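Local coordinates for acyl-CoA thioesterase (Alicyclobacillus acidocaldarius subsp. acidocaldarius, PDB 3RQB), which probably hydrolyses acyl-CoA thioesters to coenzyme A and the free acid with paired hotdog domains, although its natural substrate is not known, at residues 168-173 / 190-195; 194-199 / 242-247; 204-209 / 263-268. All coordinates share one frame; numbering follows the deposited sequence.

The three contacts lie within the C-terminal hotdog domain. Contacts 1 and 2 share Pro194 and Arg195, with centres about 12 Å apart: one guanidinium reaches Thr168 in contact 1 and Gln246 in contact 2, so the loop and helix start at 190-199 are joined to two strands. Contact 3 is the strand pairing beside contact 2, about 8 Å away between centres. Strands 243-251 and 257-267 are neighbours in the sheet, joined by a probable hydrogen bond between Phe244 O and Val265 N (2.7 Å). Contacts 1 and 3 are about 16 Å apart between centres. Contacts 2 and 3 also touch the second subunit. No active-site residue has been identified in this protein.

Contact 1. Residues 168-173 / 190-195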
loop_
_atom_site.group_PDB
_atom_site.type_symbol
_atom_site.label_atom_id
_atom_site.label_comp_id
_atom_site.label_asym_id
_atom_site.label_seq_id
_atom_site.Cartn_x
_atom_site.Cartn_y
_atom_site.Cartn_z
ATOM N N THR B 168 -17.903 -5.518 -1.506
ATOM C CA THR B 168 -18.231 -6.726 -0.751
ATOM C C THR B 168 -18.248 -6.483 0.756
ATOM O O THR B 168 -17.388 -5.773 1.290
ATOM C CB THR B 168 -17.211 -7.858 -1.028
ATOM O OG1 THR B 168 -17.405 -8.363 -2.354
ATOM C CG2 THR B 168 -17.376 -9.006 -0.033
ATOM N N TYR B 169 -19.242 -7.060 1.431
ATOM C CA TYR B 169 -19.237 -7.170 2.895
ATOM C C TYR B 169 -19.230 -8.646 3.277
ATOM O O TYR B 169 -19.963 -9.440 2.689
ATOM C CB TYR B 169 -20.480 -6.538 3.525
ATOM C CG TYR B 169 -20.719 -5.070 3.229
ATOM C CD1 TYR B 169 -19.709 -4.249 2.736
ATOM C CD2 TYR B 169 -21.973 -4.504 3.455
ATOM C CE1 TYR B 169 -19.954 -2.896 2.471
ATOM C CE2 TYR B 169 -22.227 -3.167 3.197
ATOM C CZ TYR B 169 -21.222 -2.361 2.703
ATOM O OH TYR B 169 -21.492 -1.026 2.449
ATOM N N GLN B 170 -18.411 -9.020 4.254
ATOM C CA GLN B 170 -18.466 -10.382 4.765
ATOM C C GLN B 170 -18.059 -10.519 6.228
ATOM O O GLN B 170 -17.194 -9.794 6.731
ATOM C CB GLN B 170 -17.609 -11.308 3.904
ATOM C CG GLN B 170 -16.113 -11.075 4.030
ATOM C CD GLN B 170 -15.342 -11.644 2.844
ATOM O OE1 GLN B 170 -15.871 -11.729 1.728
ATOM N NE2 GLN B 170 -14.084 -12.034 3.079
ATOM N N TRP B 171 -18.698 -11.461 6.905
ATOM C CA TRP B 171 -18.213 -11.905 8.192
ATOM C C TRP B 171 -17.209 -12.992 7.898
ATOM O O TRP B 171 -17.440 -13.855 7.046
ATOM C CB TRP B 171 -19.347 -12.467 9.042
ATOM C CG TRP B 171 -20.330 -11.433 9.487
ATOM C CD1 TRP B 171 -21.630 -11.304 9.081
ATOM C CD2 TRP B 171 -20.093 -10.376 10.423
ATOM N NE1 TRP B 171 -22.216 -10.233 9.708
ATOM C CE2 TRP B 171 -21.297 -9.646 10.539
ATOM C CE3 TRP B 171 -18.979 -9.974 11.176
ATOM C CZ2 TRP B 171 -21.420 -8.532 11.379
ATOM C CZ3 TRP B 171 -19.100 -8.868 12.012
ATOM C CH2 TRP B 171 -20.314 -8.161 12.103
HETATM N N MSE B 172 -16.084 -12.941 8.593
HETATM C CA MSE B 172 -15.031 -13.914 8.376
HETATM C C MSE B 172 -14.221 -14.136 9.647
HETATM O O MSE B 172 -14.020 -13.218 10.455
HETATM C CB MSE B 172 -14.105 -13.431 7.262
HETATM C CG MSE B 172 -13.336 -12.189 7.663
HETATM SE SE MSE B 172 -12.785 -11.070 6.185
HETATM C CE MSE B 172 -12.146 -9.547 7.213
ATOM N N ARG B 173 -13.753 -15.368 9.803
ATOM C CA ARG B 173 -12.842 -15.736 10.867
ATOM C C ARG B 173 -12.033 -16.921 10.381
ATOM O O ARG B 173 -12.361 -17.529 9.364
ATOM C CB ARG B 173 -13.595 -16.092 12.146
ATOM C CG ARG B 173 -14.426 -17.355 12.049
ATOM C CD ARG B 173 -14.844 -17.824 13.435
ATOM N NE ARG B 173 -15.890 -18.847 13.398
ATOM C CZ ARG B 173 -15.691 -20.107 13.017
ATOM N NH1 ARG B 173 -14.484 -20.492 12.619
ATOM N NH2 ARG B 173 -16.694 -20.981 13.025
ATOM N N ASP B 190 -6.627 -11.048 2.359
ATOM C CA ASP B 190 -6.702 -11.672 1.047
ATOM C C ASP B 190 -7.870 -12.647 0.930
ATOM O O ASP B 190 -7.982 -13.365 -0.063
ATOM C CB ASP B 190 -5.386 -12.317 0.606
ATOM C CG ASP B 190 -5.375 -12.618 -0.886
ATOM O OD1 ASP B 190 -6.002 -11.831 -1.628
ATOM O OD2 ASP B 190 -4.772 -13.629 -1.324
ATOM N N THR B 191 -8.723 -12.707 1.947
ATOM C CA THR B 191 -9.832 -13.661 1.911
ATOM C C THR B 191 -11.016 -13.172 1.060
ATOM O O THR B 191 -12.015 -13.875 0.902
ATOM C CB THR B 191 -10.329 -14.025 3.327
ATOM O OG1 THR B 191 -10.903 -12.874 3.952
ATOM C CG2 THR B 191 -9.186 -14.525 4.173
ATOM N N PHE B 192 -10.892 -11.972 0.501
ATOM C CA PHE B 192 -11.938 -11.430 -0.363
ATOM C C PHE B 192 -11.926 -12.002 -1.770
ATOM O O PHE B 192 -10.882 -12.080 -2.425
ATOM C CB PHE B 192 -11.832 -9.910 -0.453
ATOM C CG PHE B 192 -12.071 -9.216 0.851
ATOM C CD1 PHE B 192 -13.301 -9.303 1.477
ATOM C CD2 PHE B 192 -11.070 -8.473 1.448
ATOM C CE1 PHE B 192 -13.529 -8.663 2.685
ATOM C CE2 PHE B 192 -11.289 -7.839 2.652
ATOM C CZ PHE B 192 -12.523 -7.932 3.271
ATOM N N VAL B 193 -13.108 -12.382 -2.232
ATOM C CA VAL B 193 -13.298 -12.741 -3.618
ATOM C C VAL B 193 -12.755 -11.608 -4.476
ATOM O O VAL B 193 -12.915 -10.442 -4.127
ATOM C CB VAL B 193 -14.780 -12.936 -3.899
ATOM C CG1 VAL B 193 -15.098 -12.662 -5.359
ATOM C CG2 VAL B 193 -15.190 -14.341 -3.494
ATOM N N PRO B 194 -12.095 -11.949 -5.598
ATOM C CA PRO B 194 -11.435 -10.961 -6.458
ATOM C C PRO B 194 -12.444 -9.965 -6.989
ATOM O O PRO B 194 -13.454 -10.388 -7.563
ATOM C CB PRO B 194 -10.916 -11.811 -7.627
ATOM C CG PRO B 194 -10.829 -13.178 -7.091
ATOM C CD PRO B 194 -11.994 -13.303 -6.161
ATOM N N ARG B 195 -12.159 -8.673 -6.849
ATOM C CA ARG B 195 -13.159 -7.656 -7.162
ATOM C C ARG B 195 -13.817 -7.931 -8.529
ATOM O O ARG B 195 -15.048 -7.915 -8.664
ATOM C CB ARG B 195 -12.540 -6.252 -7.117
ATOM C CG ARG B 195 -12.063 -5.786 -5.732
ATOM C CD ARG B 195 -13.187 -5.762 -4.705
ATOM N NE ARG B 195 -13.328 -7.054 -4.033
ATOM C CZ ARG B 195 -14.470 -7.549 -3.560
ATOM N NH1 ARG B 195 -15.598 -6.875 -3.680
ATOM N NH2 ARG B 195 -14.485 -8.731 -2.965
#
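Thr168 OG1 is held by three hydrogen bonds, two of them from a single guanidinium. Arg195 NH1 approaches Thr168 OG1 to 2.7 Å and Arg195 NH2 approaches it to 3.0 Å, end-on, with the oxygen lying in the guanidinium plane. The third bond runs from the hydroxyl to the carbonyl of Gly157. Threonine suits the place because its oxygen can accept and donate at once; it stands anti to the carbonyl carbon (chi1 -72°), turned to the arginine. The arginine, bent at chi2 and chi3, is fixed further: NH1 also reaches Ala166 O, NE reaches Gln246, and NH2 makes a weak bond to Val193 O.

Farther along strand 168-173, Gln170 and Met172 meet the ring of Phe192, whose end comes nearer the strand than its root. The Gln170 amide crosses the ring obliquely, the two planes 41° apart, with Gln170 NE2 3.3 Å from Phe192 CD1. Beyond it, Met172, a selenomethionine with an extended chain, makes an oblique Met-aromatic contact, SE lying 4.8 Å from the centroid of the Phe192 ring. Thr191 OG1 is bonded to Leu188 O.

Loop 190-195 is thus joined to a strand of the hotdog sheet by a buried polar end and an aromatic one. The partners named for Arg195 are all neutral oxygens, which would stabilise its buried charge by hydrogen bonding.

Contact 2. Residues 194-199 / 242-247; sequences PRVYVK and GYFDQI
Helix 195-199 crosses strand 243-247 nearly at right angles (99°), the short helix packing against one face of the antiparallel sheet of the hotdog fold. The 9.9 Å between the axes is bridged by a single layer of side chains, and the two main pairs also meet crosswise.

In the first pair, Phe244 comes from the strand with CG in the crowded position between backbone N and carbonyl carbon, and its ring is directed at the helix. Val196 sits over one face of that ring: its CB lies above the face, and Val196 CG1 comes 4.0 Å from Phe244 CE1. The CB of Arg195 meets the same ring obliquely, 3.8 Å from Phe244 CE2. A flat aromatic suits this buried spot because it offers a face to Val196 and a rim atom, CE2, to Arg195 CB; Phe244 also packs on Ile206, Val265 and Met267. Val196 also packs on Trp119 of the second subunit, so the packing continues to the dimer partner.

The second pair is polar. Gln246 is extended, with CG anti to the backbone N (chi1 -162°), which carries its amide over to the arginine. The methylenes pass close, Gln246 CG lying 3.5 Å from Arg195 CG, and the amide and guanidinium planes stand nearly perpendicular. Glutamine fits because its stem packs on the arginine's while its oxygen accepts a hydrogen bond without adding charge. Val198 CG2 covers one face of the Arg195 guanidinium, 3.5 Å above the plane. The bond itself runs from Arg195 NE to Gln246 OE1 at 3.2 Å, in the guanidinium plane but with the donor well above the plane of the carbonyl it meets.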
loop_
_atom_site.group_PDB
_atom_site.type_symbol
_atom_site.label_atom_id
_atom_site.label_comp_id
_atom_site.label_asym_id
_atom_site.label_seq_id
_atom_site.Cartn_x
_atom_site.Cartn_y
_atom_site.Cartn_z
ATOM N N PRO B 194 -12.095 -11.949 -5.598
ATOM C CA PRO B 194 -11.435 -10.961 -6.458
ATOM C C PRO B 194 -12.444 -9.965 -6.989
ATOM O O PRO B 194 -13.454 -10.388 -7.563
ATOM C CB PRO B 194 -10.916 -11.811 -7.627
ATOM C CG PRO B 194 -10.829 -13.178 -7.091
ATOM C CD PRO B 194 -11.994 -13.303 -6.161
ATOM N N ARG B 195 -12.159 -8.673 -6.849
ATOM C CA ARG B 195 -13.159 -7.656 -7.162
ATOM C C ARG B 195 -13.817 -7.931 -8.529
ATOM O O ARG B 195 -15.048 -7.915 -8.664
ATOM C CB ARG B 195 -12.540 -6.252 -7.117
ATOM C CG ARG B 195 -12.063 -5.786 -5.732
ATOM C CD ARG B 195 -13.187 -5.762 -4.705
ATOM N NE ARG B 195 -13.328 -7.054 -4.033
ATOM C CZ ARG B 195 -14.470 -7.549 -3.560
ATOM N NH1 ARG B 195 -15.598 -6.875 -3.680
ATOM N NH2 ARG B 195 -14.485 -8.731 -2.965
ATOM N N VAL B 196 -12.989 -8.227 -9.528
ATOM C CA VAL B 196 -13.457 -8.418 -10.896
ATOM C C VAL B 196 -14.531 -9.520 -11.038
ATOM O O VAL B 196 -15.518 -9.337 -11.751
ATOM C CB VAL B 196 -12.269 -8.643 -11.860
ATOM C CG1 VAL B 196 -11.678 -10.020 -11.654
ATOM C CG2 VAL B 196 -12.699 -8.461 -13.309
ATOM N N TYR B 197 -14.351 -10.652 -10.365
ATOM C CA TYR B 197 -15.401 -11.669 -10.340
ATOM C C TYR B 197 -16.719 -11.027 -9.909
ATOM O O TYR B 197 -17.758 -11.220 -10.542
ATOM C CB TYR B 197 -15.080 -12.803 -9.359
ATOM C CG TYR B 197 -13.864 -13.650 -9.684
ATOM C CD1 TYR B 197 -13.082 -13.394 -10.803
ATOM C CD2 TYR B 197 -13.504 -14.719 -8.868
ATOM C CE1 TYR B 197 -11.965 -14.179 -11.094
ATOM C CE2 TYR B 197 -12.394 -15.508 -9.151
ATOM C CZ TYR B 197 -11.628 -15.234 -10.266
ATOM O OH TYR B 197 -10.521 -16.010 -10.551
ATOM N N VAL B 198 -16.669 -10.267 -8.820
ATOM C CA VAL B 198 -17.863 -9.642 -8.278
ATOM C C VAL B 198 -18.545 -8.787 -9.337
ATOM O O VAL B 198 -19.783 -8.729 -9.419
ATOM C CB VAL B 198 -17.538 -8.740 -7.077
ATOM C CG1 VAL B 198 -18.810 -8.438 -6.312
ATOM C CG2 VAL B 198 -16.497 -9.390 -6.163
ATOM N N LYS B 199 -17.730 -8.127 -10.154
ATOM C CA LYS B 199 -18.253 -7.234 -11.184
ATOM C C LYS B 199 -18.787 -7.973 -12.420
ATOM O O LYS B 199 -19.801 -7.585 -12.992
ATOM C CB LYS B 199 -17.191 -6.206 -11.587
ATOM C CG LYS B 199 -17.724 -5.032 -12.413
ATOM C CD LYS B 199 -18.608 -4.071 -11.600
ATOM C CE LYS B 199 -18.983 -2.826 -12.418
ATOM N NZ LYS B 199 -19.967 -1.929 -11.737
ATOM N N GLY B 242 -5.357 -4.161 -18.216
ATOM C CA GLY B 242 -4.714 -5.340 -17.671
ATOM C C GLY B 242 -4.585 -5.407 -16.167
ATOM O O GLY B 242 -4.128 -6.416 -15.639
ATOM N N TYR B 243 -4.975 -4.351 -15.463
ATOM C CA TYR B 243 -4.900 -4.381 -14.002
ATOM C C TYR B 243 -6.106 -3.795 -13.293
ATOM O O TYR B 243 -6.885 -3.038 -13.877
ATOM C CB TYR B 243 -3.634 -3.687 -13.500
ATOM C CG TYR B 243 -2.391 -4.465 -13.824
ATOM C CD1 TYR B 243 -1.835 -5.351 -12.910
ATOM C CD2 TYR B 243 -1.789 -4.336 -15.064
ATOM C CE1 TYR B 243 -0.688 -6.073 -13.227
ATOM C CE2 TYR B 243 -0.660 -5.044 -15.392
ATOM C CZ TYR B 243 -0.102 -5.911 -14.478
ATOM O OH TYR B 243 1.044 -6.599 -14.849
ATOM N N PHE B 244 -6.259 -4.172 -12.027
ATOM C CA PHE B 244 -7.221 -3.521 -11.152
ATOM C C PHE B 244 -6.740 -3.590 -9.706
ATOM O O PHE B 244 -5.762 -4.277 -9.403
ATOM C CB PHE B 244 -8.589 -4.193 -11.268
ATOM C CG PHE B 244 -8.660 -5.527 -10.587
ATOM C CD1 PHE B 244 -8.384 -6.691 -11.289
ATOM C CD2 PHE B 244 -8.990 -5.613 -9.232
ATOM C CE1 PHE B 244 -8.442 -7.919 -10.656
ATOM C CE2 PHE B 244 -9.049 -6.831 -8.585
ATOM C CZ PHE B 244 -8.775 -7.989 -9.294
ATOM N N ASP B 245 -7.493 -2.950 -8.812
ATOM C CA ASP B 245 -7.068 -2.758 -7.433
ATOM C C ASP B 245 -8.172 -3.085 -6.432
ATOM O O ASP B 245 -9.359 -3.050 -6.748
ATOM C CB ASP B 245 -6.624 -1.309 -7.216
ATOM C CG ASP B 245 -7.787 -0.389 -6.894
ATOM O OD1 ASP B 245 -8.860 -0.534 -7.519
ATOM O OD2 ASP B 245 -7.631 0.465 -5.999
ATOM N N GLN B 246 -7.768 -3.381 -5.207
ATOM C CA GLN B 246 -8.728 -3.680 -4.173
ATOM C C GLN B 246 -8.385 -2.811 -2.995
ATOM O O GLN B 246 -7.233 -2.756 -2.580
ATOM C CB GLN B 246 -8.642 -5.155 -3.781
ATOM C CG GLN B 246 -9.863 -5.664 -3.045
ATOM C CD GLN B 246 -9.836 -7.164 -2.846
ATOM O OE1 GLN B 246 -10.228 -7.926 -3.730
ATOM N NE2 GLN B 246 -9.374 -7.600 -1.675
ATOM N N ILE B 247 -9.381 -2.109 -2.480
ATOM C CA ILE B 247 -9.238 -1.402 -1.222
ATOM C C ILE B 247 -10.153 -2.054 -0.207
ATOM O O ILE B 247 -11.305 -2.363 -0.511
ATOM C CB ILE B 247 -9.615 0.067 -1.359
ATOM C CG1 ILE B 247 -8.925 0.669 -2.580
ATOM C CG2 ILE B 247 -9.240 0.822 -0.102
ATOM C CD1 ILE B 247 -8.907 2.183 -2.581
#

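Contact 3. Residues 204-209 / 263-268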
loop_
_atom_site.group_PDB
_atom_site.type_symbol
_atom_site.label_atom_id
_atom_site.label_comp_id
_atom_site.label_asym_id
_atom_site.label_seq_id
_atom_site.Cartn_x
_atom_site.Cartn_y
_atom_site.Cartn_z
ATOM N N VAL B 204 -12.243 -14.651 -14.482
ATOM C CA VAL B 204 -11.182 -14.448 -15.461
ATOM C C VAL B 204 -9.882 -14.770 -14.747
ATOM O O VAL B 204 -9.841 -14.840 -13.514
ATOM C CB VAL B 204 -11.098 -12.985 -16.005
ATOM C CG1 VAL B 204 -12.177 -12.711 -17.035
ATOM C CG2 VAL B 204 -11.158 -11.965 -14.874
ATOM N N PRO B 205 -8.813 -14.998 -15.511
ATOM C CA PRO B 205 -7.506 -15.168 -14.868
ATOM C C PRO B 205 -7.042 -13.885 -14.183
ATOM O O PRO B 205 -7.053 -12.817 -14.796
ATOM C CB PRO B 205 -6.585 -15.484 -16.050
ATOM C CG PRO B 205 -7.491 -16.097 -17.071
ATOM C CD PRO B 205 -8.791 -15.373 -16.935
ATOM N N ILE B 206 -6.614 -13.998 -12.930
ATOM C CA ILE B 206 -6.061 -12.860 -12.206
ATOM C C ILE B 206 -4.915 -13.342 -11.334
ATOM O O ILE B 206 -4.834 -14.526 -11.007
ATOM C CB ILE B 206 -7.124 -12.144 -11.315
ATOM C CG1 ILE B 206 -7.846 -13.137 -10.395
ATOM C CG2 ILE B 206 -8.140 -11.399 -12.168
ATOM C CD1 ILE B 206 -7.173 -13.372 -9.050
ATOM N N GLY B 207 -4.021 -12.431 -10.973
ATOM C CA GLY B 207 -3.079 -12.709 -9.910
ATOM C C GLY B 207 -2.634 -11.419 -9.254
ATOM O O GLY B 207 -2.603 -10.357 -9.885
ATOM N N THR B 208 -2.253 -11.518 -7.986
ATOM C CA THR B 208 -1.860 -10.348 -7.226
ATOM C C THR B 208 -0.375 -10.102 -7.384
ATOM O O THR B 208 0.451 -10.984 -7.123
ATOM C CB THR B 208 -2.171 -10.505 -5.729
ATOM O OG1 THR B 208 -3.587 -10.450 -5.524
ATOM C CG2 THR B 208 -1.512 -9.387 -4.934
ATOM N N VAL B 209 -0.045 -8.903 -7.841
ATOM C CA VAL B 209 1.330 -8.446 -7.902
ATOM C C VAL B 209 1.825 -7.946 -6.546
ATOM O O VAL B 209 2.952 -8.240 -6.132
ATOM C CB VAL B 209 1.451 -7.312 -8.912
ATOM C CG1 VAL B 209 2.831 -6.654 -8.827
ATOM C CG2 VAL B 209 1.151 -7.843 -10.299
ATOM N N GLN B 263 -4.585 -3.805 -2.691
ATOM C CA GLN B 263 -4.111 -4.904 -3.491
ATOM C C GLN B 263 -4.045 -4.409 -4.916
ATOM O O GLN B 263 -4.980 -3.764 -5.389
ATOM C CB GLN B 263 -5.115 -6.047 -3.396
ATOM C CG GLN B 263 -4.556 -7.422 -3.650
ATOM C CD GLN B 263 -5.421 -8.497 -3.033
ATOM O OE1 GLN B 263 -5.755 -9.484 -3.679
ATOM N NE2 GLN B 263 -5.795 -8.304 -1.775
ATOM N N LEU B 264 -2.946 -4.704 -5.601
ATOM C CA LEU B 264 -2.872 -4.468 -7.035
ATOM C C LEU B 264 -2.884 -5.813 -7.740
ATOM O O LEU B 264 -2.066 -6.689 -7.453
ATOM C CB LEU B 264 -1.619 -3.688 -7.415
ATOM C CG LEU B 264 -1.609 -3.327 -8.905
ATOM C CD1 LEU B 264 -2.869 -2.551 -9.246
ATOM C CD2 LEU B 264 -0.355 -2.545 -9.330
ATOM N N VAL B 265 -3.813 -5.984 -8.666
ATOM C CA VAL B 265 -4.017 -7.296 -9.227
ATOM C C VAL B 265 -4.039 -7.312 -10.742
ATOM O O VAL B 265 -4.827 -6.612 -11.384
ATOM C CB VAL B 265 -5.315 -7.888 -8.721
ATOM C CG1 VAL B 265 -5.379 -9.357 -9.077
ATOM C CG2 VAL B 265 -5.419 -7.686 -7.228
ATOM N N TYR B 266 -3.159 -8.130 -11.295
ATOM C CA TYR B 266 -3.168 -8.450 -12.705
ATOM C C TYR B 266 -4.478 -9.109 -13.110
ATOM O O TYR B 266 -4.996 -9.977 -12.414
ATOM C CB TYR B 266 -2.034 -9.407 -13.016
ATOM C CG TYR B 266 -2.056 -9.888 -14.439
ATOM C CD1 TYR B 266 -1.597 -9.074 -15.476
ATOM C CD2 TYR B 266 -2.536 -11.150 -14.759
ATOM C CE1 TYR B 266 -1.609 -9.508 -16.799
ATOM C CE2 TYR B 266 -2.552 -11.594 -16.078
ATOM C CZ TYR B 266 -2.086 -10.769 -17.096
ATOM O OH TYR B 266 -2.101 -11.207 -18.405
HETATM N N MSE B 267 -4.991 -8.714 -14.261
HETATM C CA MSE B 267 -6.264 -9.219 -14.738
HETATM C C MSE B 267 -6.232 -9.481 -16.253
HETATM O O MSE B 267 -5.723 -8.657 -17.018
HETATM C CB MSE B 267 -7.329 -8.204 -14.374
HETATM C CG MSE B 267 -8.509 -8.149 -15.293
HETATM SE SE MSE B 267 -9.267 -6.381 -15.111
HETATM C CE MSE B 267 -7.977 -5.377 -16.192
ATOM N N LYS B 268 -6.770 -10.628 -16.678
ATOM C CA LYS B 268 -6.703 -11.067 -18.084
ATOM C C LYS B 268 -7.871 -10.765 -19.054
ATOM O O LYS B 268 -7.846 -11.220 -20.188
ATOM C CB LYS B 268 -6.333 -12.554 -18.181
ATOM C CG LYS B 268 -4.839 -12.818 -18.044
ATOM C CD LYS B 268 -4.331 -13.845 -19.047
ATOM C CE LYS B 268 -2.791 -13.911 -19.067
ATOM N NZ LYS B 268 -2.175 -14.629 -17.899
#
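Backbone groups make the first shell, pairing 206-208 with 263-267 as antiparallel strands. Gly207 and Tyr266 form the hydrogen-bonded pair: Gly207 N gives to Tyr266 O at 3.0 Å, and Tyr266 N returns a weak bond to Gly207 O at 2.7 Å. Ile206 with Met267 and Thr208 with Val265 flank it as non-hydrogen-bonded pairs. Where 263-268 ends and 204-209 begins, Lys268 N gives to Pro205 O at 2.9 Å, nearly along the C=O axis; proline has no N-H to return the bond, which suits it to the margin of the ladder. At the other end, Val209 N reaches Leu264 O at 3.0 Å, in the carbonyl plane. Leu264 is also bonded through its backbone to Thr210, so two successive residues face one, consistent with a beta bulge where the chain turns a corner.

Side chains follow the ladder. Ile206, Thr208, Val265 and Met267 lie on one face, where Ile206 CB approaches Val265 CG1 to 4.0 Å and Ile206 CG2 approaches Met267 CB to 4.0 Å. Ile206, Thr208 and Val265 suit such strands because beta-branching favours an extended backbone; of the Met267 side chain only CB meets Ile206, and its end turns away. At the exposed margin, the ring of Pro205 lies across the aliphatic part of Lys268, with Pro205 CB 3.6 Å from Lys268 CB.

Around this layer, Val196 and Tyr197 of helix 195-200 touch Ile206, and Tyr266 meets Tyr243 edge-to-face. Val209 and Leu264 pack on Val111 and Ala64 of the second subunit.

Hydrogen bonds of the main chain therefore set the register, while apolar contacts of Ile206 with buried Val265 and Met267, and with Val196 and Tyr197, join the strand pair to helix 195-200.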